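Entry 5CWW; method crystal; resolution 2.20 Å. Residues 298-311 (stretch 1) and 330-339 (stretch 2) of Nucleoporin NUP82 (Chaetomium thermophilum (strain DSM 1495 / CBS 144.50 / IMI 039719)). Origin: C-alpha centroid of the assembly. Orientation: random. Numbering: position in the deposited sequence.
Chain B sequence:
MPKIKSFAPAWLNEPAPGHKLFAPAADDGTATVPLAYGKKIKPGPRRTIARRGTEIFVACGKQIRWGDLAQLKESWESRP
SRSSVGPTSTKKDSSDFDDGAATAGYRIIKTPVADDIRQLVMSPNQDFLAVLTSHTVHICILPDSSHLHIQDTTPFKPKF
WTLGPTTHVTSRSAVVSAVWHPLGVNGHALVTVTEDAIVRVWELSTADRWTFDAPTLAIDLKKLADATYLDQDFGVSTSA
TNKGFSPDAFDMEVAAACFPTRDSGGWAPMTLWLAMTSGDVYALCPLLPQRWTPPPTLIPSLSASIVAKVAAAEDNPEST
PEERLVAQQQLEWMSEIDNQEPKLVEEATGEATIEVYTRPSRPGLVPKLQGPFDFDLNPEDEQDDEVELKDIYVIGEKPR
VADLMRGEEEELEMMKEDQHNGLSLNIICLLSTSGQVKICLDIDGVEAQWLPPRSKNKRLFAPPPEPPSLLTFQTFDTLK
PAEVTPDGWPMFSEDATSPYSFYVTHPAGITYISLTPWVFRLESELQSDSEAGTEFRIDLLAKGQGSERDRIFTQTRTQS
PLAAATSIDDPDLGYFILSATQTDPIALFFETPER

Stretch 1 298-311: LIPSLSASIVAKVA
Stretch 2 (330-339) QLEWMSEIDN

Residues 298-311 form a continuous helix that runs on later in the chain, and residues 330-338 form a second helix that begins earlier; Asn 339 is the first residue to leave helical phi/psi, at -88/38°. The axes approach to 9.8 Å, and their N-to-C directions differ by 145° (signed crossing angle -145°), so the pair is roughly antiparallel but clearly splayed. The register follows from the nearest CA atoms: CA of Ile 306 lies 6.3 Å from CA of Leu 331, CA of Ser 303 lies 7.0 Å from CA of Met 334, and CA of Ile 299 lies 8.5 Å from CA of Ile 337. The backbones therefore diverge toward the Ile 299 end. No hydrogen bond crosses the contact, which buries 507 Å² in total and rests mainly on apolar packing.

Ile 306 covers the most surface. Its CA-to-CB bond points toward the second helix, and its m,t rotamer (chi1 -67°, chi2 169°) extends CD1 of Ile 306 into the gap, 3.5 Å from CE of Met 334 and 3.5 Å from the backbone O of Gln 330. CD1 of Ile 306 also reaches the Trp 333 ring at its edge, near the ring plane, 4.4 Å from CE3 of Trp 333. CG2 of Ile 306 faces Leu 331 instead, lying 3.7 Å from its backbone N and 4.2 Å from its CB. Ile 306 thus touches both backbone and side chains of the second helix, at the register pair with the shortest CA separation.

Met 334 is the complementary knob. It sits among Ile 299, Leu 302, Ser 303 and Ile 306, a hole formed by residues at spacings of three and four along one helix. With chi1 -179°, chi2 56° and chi3 65° (t,p,p), the chain folds so that CE of Met 334 also lies 3.9 Å from CB of Leu 302 and 4.2 Å from O of Ile 299. SD of Met 334 is 3.4 Å from OG of Ser 303. That hydroxyl, with chi1 at -60° (m), donates to its own helix, from OG of Ser 303 to O of Ile 299 at 3.0 Å, the carbonyl that also accepts from N of Ser 303 at 2.9 Å. The sulfur thus packs against a hydroxyl already engaged within its helix.

Gln 330 is third. Its m,t side chain (chi1 -74°, chi2 -172°, chi3 2°) brings OE1 of Gln 330 within 3.7 Å of CG1 of Ile 306 and 3.8 Å of CD of Lys 309, contacts with aliphatic carbon; NE2 is hydrogen-bonded elsewhere in the structure. Lys 309 is t,t,t through chi3, with chi4 at -56° (m).

The flanks extend this packing. At one end, CG2 of Val 310 (chi1 172°, t) lies 4.3 Å from CB of Leu 331, itself a t,p rotamer. At the other, CD1 of Ile 299 meets CG2 of Ile 337 at 3.9 Å, both side chains m,t. Leu 302, also m,t, places CD1 4.4 Å from CH2 of Trp 333, whose chi1 of -177° and chi2 of 85° bring the indole nearer than its sideways CA-to-CB bond suggests.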

ATOM      1  N   LEU B 298       9.313  20.961   7.834  1.00 62.72           N
ATOM      2  CA  LEU B 298       9.745  19.590   7.563  1.00 58.88           C
ATOM      3  C   LEU B 298      11.260  19.488   7.390  1.00 59.53           C
ATOM      4  O   LEU B 298      11.920  18.717   8.086  1.00 57.78           O
ATOM      5  CB  LEU B 298       9.044  19.037   6.319  1.00 58.46           C
ATOM      6  CG  LEU B 298       9.251  17.539   6.069  1.00 59.04           C
ATOM      7  CD1 LEU B 298       8.603  16.708   7.173  1.00 59.55           C
ATOM      8  CD2 LEU B 298       8.709  17.128   4.711  1.00 57.80           C
ATOM      9  N   ILE B 299      11.807  20.266   6.459  1.00 60.57           N
ATOM     10  CA  ILE B 299      13.234  20.206   6.145  1.00 62.57           C
ATOM     11  C   ILE B 299      14.125  20.537   7.347  1.00 67.85           C
ATOM     12  O   ILE B 299      15.082  19.810   7.614  1.00 70.06           O
ATOM     13  CB  ILE B 299      13.582  21.149   4.969  1.00 61.91           C
ATOM     14  CG1 ILE B 299      12.962  20.602   3.679  1.00 59.61           C
ATOM     15  CG2 ILE B 299      15.098  21.284   4.798  1.00 61.24           C
ATOM     16  CD1 ILE B 299      13.163  21.472   2.451  1.00 61.03           C
ATOM     17  N   PRO B 300      13.831  21.630   8.073  1.00 69.05           N
ATOM     18  CA  PRO B 300      14.687  21.925   9.229  1.00 68.99           C
ATOM     19  C   PRO B 300      14.637  20.848  10.314  1.00 64.26           C
ATOM     20  O   PRO B 300      15.657  20.593  10.956  1.00 64.77           O
ATOM     21  CB  PRO B 300      14.133  23.256   9.753  1.00 72.19           C
ATOM     22  CG  PRO B 300      12.778  23.384   9.163  1.00 71.17           C
ATOM     23  CD  PRO B 300      12.841  22.695   7.842  1.00 70.43           C
ATOM     24  N   SER B 301      13.479  20.226  10.516  1.00 62.54           N
ATOM     25  CA  SER B 301      13.362  19.171  11.516  1.00 62.08           C
ATOM     26  C   SER B 301      14.160  17.938  11.093  1.00 61.50           C
ATOM     27  O   SER B 301      14.809  17.300  11.921  1.00 61.66           O
ATOM     28  CB  SER B 301      11.895  18.799  11.748  1.00 62.05           C
ATOM     29  OG  SER B 301      11.391  18.007  10.688  1.00 60.29           O
ATOM     30  N   LEU B 302      14.120  17.609   9.806  1.00 60.51           N
ATOM     31  CA  LEU B 302      14.884  16.477   9.288  1.00 61.37           C
ATOM     32  C   LEU B 302      16.387  16.719   9.373  1.00 62.19           C
ATOM     33  O   LEU B 302      17.142  15.817   9.732  1.00 60.18           O
ATOM     34  CB  LEU B 302      14.491  16.174   7.840  1.00 62.90           C
ATOM     35  CG  LEU B 302      13.134  15.497   7.638  1.00 62.61           C
ATOM     36  CD1 LEU B 302      12.788  15.439   6.158  1.00 63.24           C
ATOM     37  CD2 LEU B 302      13.127  14.099   8.242  1.00 62.34           C
ATOM     38  N   SER B 303      16.820  17.930   9.033  1.00 65.20           N
ATOM     39  CA  SER B 303      18.234  18.281   9.118  1.00 68.51           C
ATOM     40  C   SER B 303      18.768  18.001  10.517  1.00 69.13           C
ATOM     41  O   SER B 303      19.802  17.355  10.679  1.00 70.49           O
ATOM     42  CB  SER B 303      18.454  19.750   8.754  1.00 72.79           C
ATOM     43  OG  SER B 303      18.021  20.018   7.432  1.00 73.20           O
ATOM     44  N   ALA B 304      18.048  18.482  11.527  1.00 69.74           N
ATOM     45  CA  ALA B 304      18.443  18.280  12.915  1.00 69.48           C
ATOM     46  C   ALA B 304      18.497  16.792  13.241  1.00 69.59           C
ATOM     47  O   ALA B 304      19.426  16.321  13.901  1.00 71.72           O
ATOM     48  CB  ALA B 304      17.481  18.994  13.846  1.00 69.12           C
ATOM     49  N   SER B 305      17.494  16.058  12.773  1.00 69.15           N
ATOM     50  CA  SER B 305      17.418  14.620  12.995  1.00 70.44           C
ATOM     51  C   SER B 305      18.604  13.901  12.361  1.00 68.98           C
ATOM     52  O   SER B 305      19.174  12.984  12.954  1.00 72.17           O
ATOM     53  CB  SER B 305      16.108  14.066  12.434  1.00 71.36           C
ATOM     54  OG  SER B 305      16.010  12.671  12.652  1.00 72.33           O
ATOM     55  N   ILE B 306      18.974  14.320  11.155  1.00 64.33           N
ATOM     56  CA  ILE B 306      20.086  13.705  10.439  1.00 61.48           C
ATOM     57  C   ILE B 306      21.407  14.046  11.119  1.00 64.02           C
ATOM     58  O   ILE B 306      22.221  13.160  11.378  1.00 62.04           O
ATOM     59  CB  ILE B 306      20.125  14.149   8.962  1.00 58.96           C
ATOM     60  CG1 ILE B 306      18.903  13.603   8.221  1.00 57.72           C
ATOM     61  CG2 ILE B 306      21.397  13.649   8.273  1.00 58.68           C
ATOM     62  CD1 ILE B 306      18.702  14.189   6.842  1.00 58.29           C
ATOM     63  N   VAL B 307      21.616  15.329  11.404  1.00 66.54           N
ATOM     64  CA  VAL B 307      22.832  15.778  12.079  1.00 69.98           C
ATOM     65  C   VAL B 307      23.028  15.024  13.389  1.00 73.13           C
ATOM     66  O   VAL B 307      24.137  14.591  13.703  1.00 73.72           O
ATOM     67  CB  VAL B 307      22.797  17.301  12.364  1.00 71.66           C
ATOM     68  CG1 VAL B 307      23.927  17.716  13.310  1.00 74.66           C
ATOM     69  CG2 VAL B 307      22.891  18.086  11.064  1.00 71.69           C
ATOM     70  N   ALA B 308      21.946  14.864  14.143  1.00 75.72           N
ATOM     71  CA  ALA B 308      22.005  14.177  15.426  1.00 78.66           C
ATOM     72  C   ALA B 308      22.392  12.713  15.253  1.00 79.77           C
ATOM     73  O   ALA B 308      23.123  12.158  16.072  1.00 84.56           O
ATOM     74  CB  ALA B 308      20.670  14.285  16.145  1.00 79.61           C
ATOM     75  N   LYS B 309      21.904  12.092  14.184  1.00 81.57           N
ATOM     76  CA  LYS B 309      22.175  10.681  13.941  1.00 80.70           C
ATOM     77  C   LYS B 309      23.628  10.467  13.521  1.00 77.77           C
ATOM     78  O   LYS B 309      24.245   9.465  13.882  1.00 79.62           O
ATOM     79  CB  LYS B 309      21.233  10.125  12.874  1.00 85.13           C
ATOM     80  CG  LYS B 309      21.186   8.607  12.850  1.00 91.76           C
ATOM     81  CD  LYS B 309      20.488   8.074  11.613  1.00 95.01           C
ATOM     82  CE  LYS B 309      20.310   6.567  11.701  1.00 98.10           C
ATOM     83  NZ  LYS B 309      21.602   5.851  11.916  1.00102.14           N
ATOM     84  N   VAL B 310      24.168  11.410  12.755  1.00 75.01           N
ATOM     85  CA  VAL B 310      25.576  11.372  12.376  1.00 72.16           C
ATOM     86  C   VAL B 310      26.454  11.506  13.613  1.00 72.28           C
ATOM     87  O   VAL B 310      27.463  10.811  13.750  1.00 77.83           O
ATOM     88  CB  VAL B 310      25.926  12.495  11.374  1.00 69.81           C
ATOM     89  CG1 VAL B 310      27.433  12.576  11.134  1.00 70.42           C
ATOM     90  CG2 VAL B 310      25.192  12.278  10.060  1.00 66.17           C
ATOM     91  N   ALA B 311      26.065  12.405  14.511  1.00 76.15           N
ATOM     92  CA  ALA B 311      26.820  12.641  15.733  1.00 76.65           C
ATOM     93  C   ALA B 311      26.868  11.380  16.588  1.00 79.54           C
ATOM     94  O   ALA B 311      27.934  10.968  17.044  1.00 82.54           O
ATOM     95  CB  ALA B 311      26.211  13.794  16.519  1.00 77.01           C
ATOM     96  N   GLN B 330      21.855   9.415   4.649  1.00 55.60           N
ATOM     97  CA  GLN B 330      20.896  10.464   4.978  1.00 54.18           C
ATOM     98  C   GLN B 330      21.524  11.847   4.858  1.00 53.89           C
ATOM     99  O   GLN B 330      20.876  12.796   4.423  1.00 53.27           O
ATOM    100  CB  GLN B 330      20.350  10.270   6.392  1.00 56.35           C
ATOM    101  CG  GLN B 330      19.361   9.127   6.527  1.00 54.63           C
ATOM    102  CD  GLN B 330      18.703   9.092   7.893  1.00 54.54           C
ATOM    103  OE1 GLN B 330      18.962   9.947   8.740  1.00 55.88           O
ATOM    104  NE2 GLN B 330      17.845   8.104   8.115  1.00 53.31           N
ATOM    105  N   LEU B 331      22.787  11.958   5.256  1.00 57.97           N
ATOM    106  CA  LEU B 331      23.503  13.222   5.158  1.00 59.94           C
ATOM    107  C   LEU B 331      23.743  13.591   3.697  1.00 61.87           C
ATOM    108  O   LEU B 331      23.687  14.763   3.322  1.00 64.51           O
ATOM    109  CB  LEU B 331      24.831  13.143   5.912  1.00 60.38           C
ATOM    110  CG  LEU B 331      25.726  14.381   5.839  1.00 60.78           C
ATOM    111  CD1 LEU B 331      24.975  15.624   6.291  1.00 62.75           C
ATOM    112  CD2 LEU B 331      26.976  14.175   6.680  1.00 61.56           C
ATOM    113  N   GLU B 332      24.005  12.581   2.875  1.00 60.45           N
ATOM    114  CA  GLU B 332      24.206  12.785   1.447  1.00 62.01           C
ATOM    115  C   GLU B 332      22.906  13.249   0.794  1.00 59.42           C
ATOM    116  O   GLU B 332      22.898  14.166  -0.028  1.00 57.32           O
ATOM    117  CB  GLU B 332      24.709  11.497   0.797  1.00 66.31           C
ATOM    118  CG  GLU B 332      25.124  11.648  -0.654  1.00 72.92           C
ATOM    119  CD  GLU B 332      25.771  10.391  -1.205  1.00 77.99           C
ATOM    120  OE1 GLU B 332      25.912   9.410  -0.444  1.00 78.99           O
ATOM    121  OE2 GLU B 332      26.138  10.387  -2.400  1.00 80.81           O
ATOM    122  N   TRP B 333      21.806  12.613   1.182  1.00 56.25           N
ATOM    123  CA  TRP B 333      20.477  12.993   0.720  1.00 56.33           C
ATOM    124  C   TRP B 333      20.176  14.454   1.052  1.00 57.30           C
ATOM    125  O   TRP B 333      19.732  15.217   0.193  1.00 59.36           O
ATOM    126  CB  TRP B 333      19.430  12.070   1.348  1.00 54.96           C
ATOM    127  CG  TRP B 333      18.022  12.309   0.904  1.00 53.36           C
ATOM    128  CD1 TRP B 333      17.419  11.808  -0.212  1.00 52.15           C
ATOM    129  CD2 TRP B 333      17.026  13.086   1.582  1.00 53.64           C
ATOM    130  NE1 TRP B 333      16.113  12.232  -0.277  1.00 52.24           N
ATOM    131  CE2 TRP B 333      15.847  13.016   0.814  1.00 52.70           C
ATOM    132  CE3 TRP B 333      17.018  13.834   2.762  1.00 54.84           C
ATOM    133  CZ2 TRP B 333      14.676  13.673   1.185  1.00 53.54           C
ATOM    134  CZ3 TRP B 333      15.855  14.482   3.129  1.00 54.99           C
ATOM    135  CH2 TRP B 333      14.700  14.398   2.342  1.00 54.74           C
ATOM    136  N   MET B 334      20.433  14.839   2.299  1.00 57.97           N
ATOM    137  CA  MET B 334      20.149  16.194   2.761  1.00 58.81           C
ATOM    138  C   MET B 334      21.023  17.239   2.072  1.00 64.19           C
ATOM    139  O   MET B 334      20.580  18.364   1.838  1.00 63.68           O
ATOM    140  CB  MET B 334      20.341  16.286   4.278  1.00 57.01           C
ATOM    141  CG  MET B 334      20.048  17.666   4.868  1.00 58.54           C
ATOM    142  SD  MET B 334      18.393  18.276   4.483  1.00 73.91           S
ATOM    143  CE  MET B 334      17.379  17.089   5.363  1.00 58.37           C
ATOM    144  N   SER B 335      22.262  16.874   1.755  1.00 69.93           N
ATOM    145  CA  SER B 335      23.198  17.815   1.142  1.00 76.00           C
ATOM    146  C   SER B 335      22.696  18.266  -0.229  1.00 74.87           C
ATOM    147  O   SER B 335      23.015  19.364  -0.686  1.00 76.20           O
ATOM    148  CB  SER B 335      24.588  17.190   1.013  1.00 80.77           C
ATOM    149  OG  SER B 335      24.618  16.214  -0.014  1.00 81.22           O
ATOM    150  N   GLU B 336      21.910  17.414  -0.876  1.00 74.90           N
ATOM    151  CA  GLU B 336      21.297  17.757  -2.154  1.00 74.06           C
ATOM    152  C   GLU B 336      20.222  18.827  -1.969  1.00 70.17           C
ATOM    153  O   GLU B 336      19.879  19.540  -2.909  1.00 72.53           O
ATOM    154  CB  GLU B 336      20.686  16.516  -2.803  1.00 77.93           C
ATOM    155  CG  GLU B 336      21.682  15.401  -3.099  1.00 81.73           C
ATOM    156  CD  GLU B 336      22.253  15.479  -4.500  1.00 85.67           C
ATOM    157  OE1 GLU B 336      21.462  15.518  -5.465  1.00 85.43           O
ATOM    158  OE2 GLU B 336      23.496  15.499  -4.636  1.00 88.99           O
ATOM    159  N   ILE B 337      19.697  18.932  -0.752  1.00 70.09           N
ATOM    160  CA  ILE B 337      18.637  19.889  -0.450  1.00 70.20           C
ATOM    161  C   ILE B 337      19.204  21.218   0.054  1.00 78.49           C
ATOM    162  O   ILE B 337      18.674  22.283  -0.268  1.00 77.95           O
ATOM    163  CB  ILE B 337      17.652  19.316   0.593  1.00 66.22           C
ATOM    164  CG1 ILE B 337      17.039  18.012   0.070  1.00 64.00           C
ATOM    165  CG2 ILE B 337      16.550  20.325   0.908  1.00 65.05           C
ATOM    166  CD1 ILE B 337      16.174  17.272   1.074  1.00 62.38           C
ATOM    167  N   ASP B 338      20.273  21.158   0.842  1.00 85.38           N
ATOM    168  CA  ASP B 338      20.910  22.370   1.355  1.00 97.10           C
ATOM    169  C   ASP B 338      21.479  23.217   0.219  1.00104.78           C
ATOM    170  O   ASP B 338      21.344  24.441   0.218  1.00106.23           O
ATOM    171  CB  ASP B 338      22.023  22.017   2.345  1.00100.29           C
ATOM    172  CG  ASP B 338      21.493  21.393   3.623  1.00101.96           C
ATOM    173  OD1 ASP B 338      20.374  21.753   4.047  1.00103.01           O
ATOM    174  OD2 ASP B 338      22.199  20.543   4.206  1.00102.52           O
ATOM    175  N   ASN B 339      22.108  22.553  -0.747  1.00105.78           N
ATOM    176  CA  ASN B 339      22.703  23.223  -1.899  1.00111.37           C
ATOM    177  C   ASN B 339      21.693  23.384  -3.027  1.00109.57           C
ATOM    178  O   ASN B 339      22.030  23.244  -4.202  1.00111.64           O
ATOM    179  CB  ASN B 339      23.923  22.447  -2.398  1.00118.03           C
ATOM    180  CG  ASN B 339      24.993  22.300  -1.336  1.00121.51           C
ATOM    181  OD1 ASN B 339      25.223  23.210  -0.539  1.00124.47           O
ATOM    182  ND2 ASN B 339      25.655  21.148  -1.318  1.00122.11           N
TER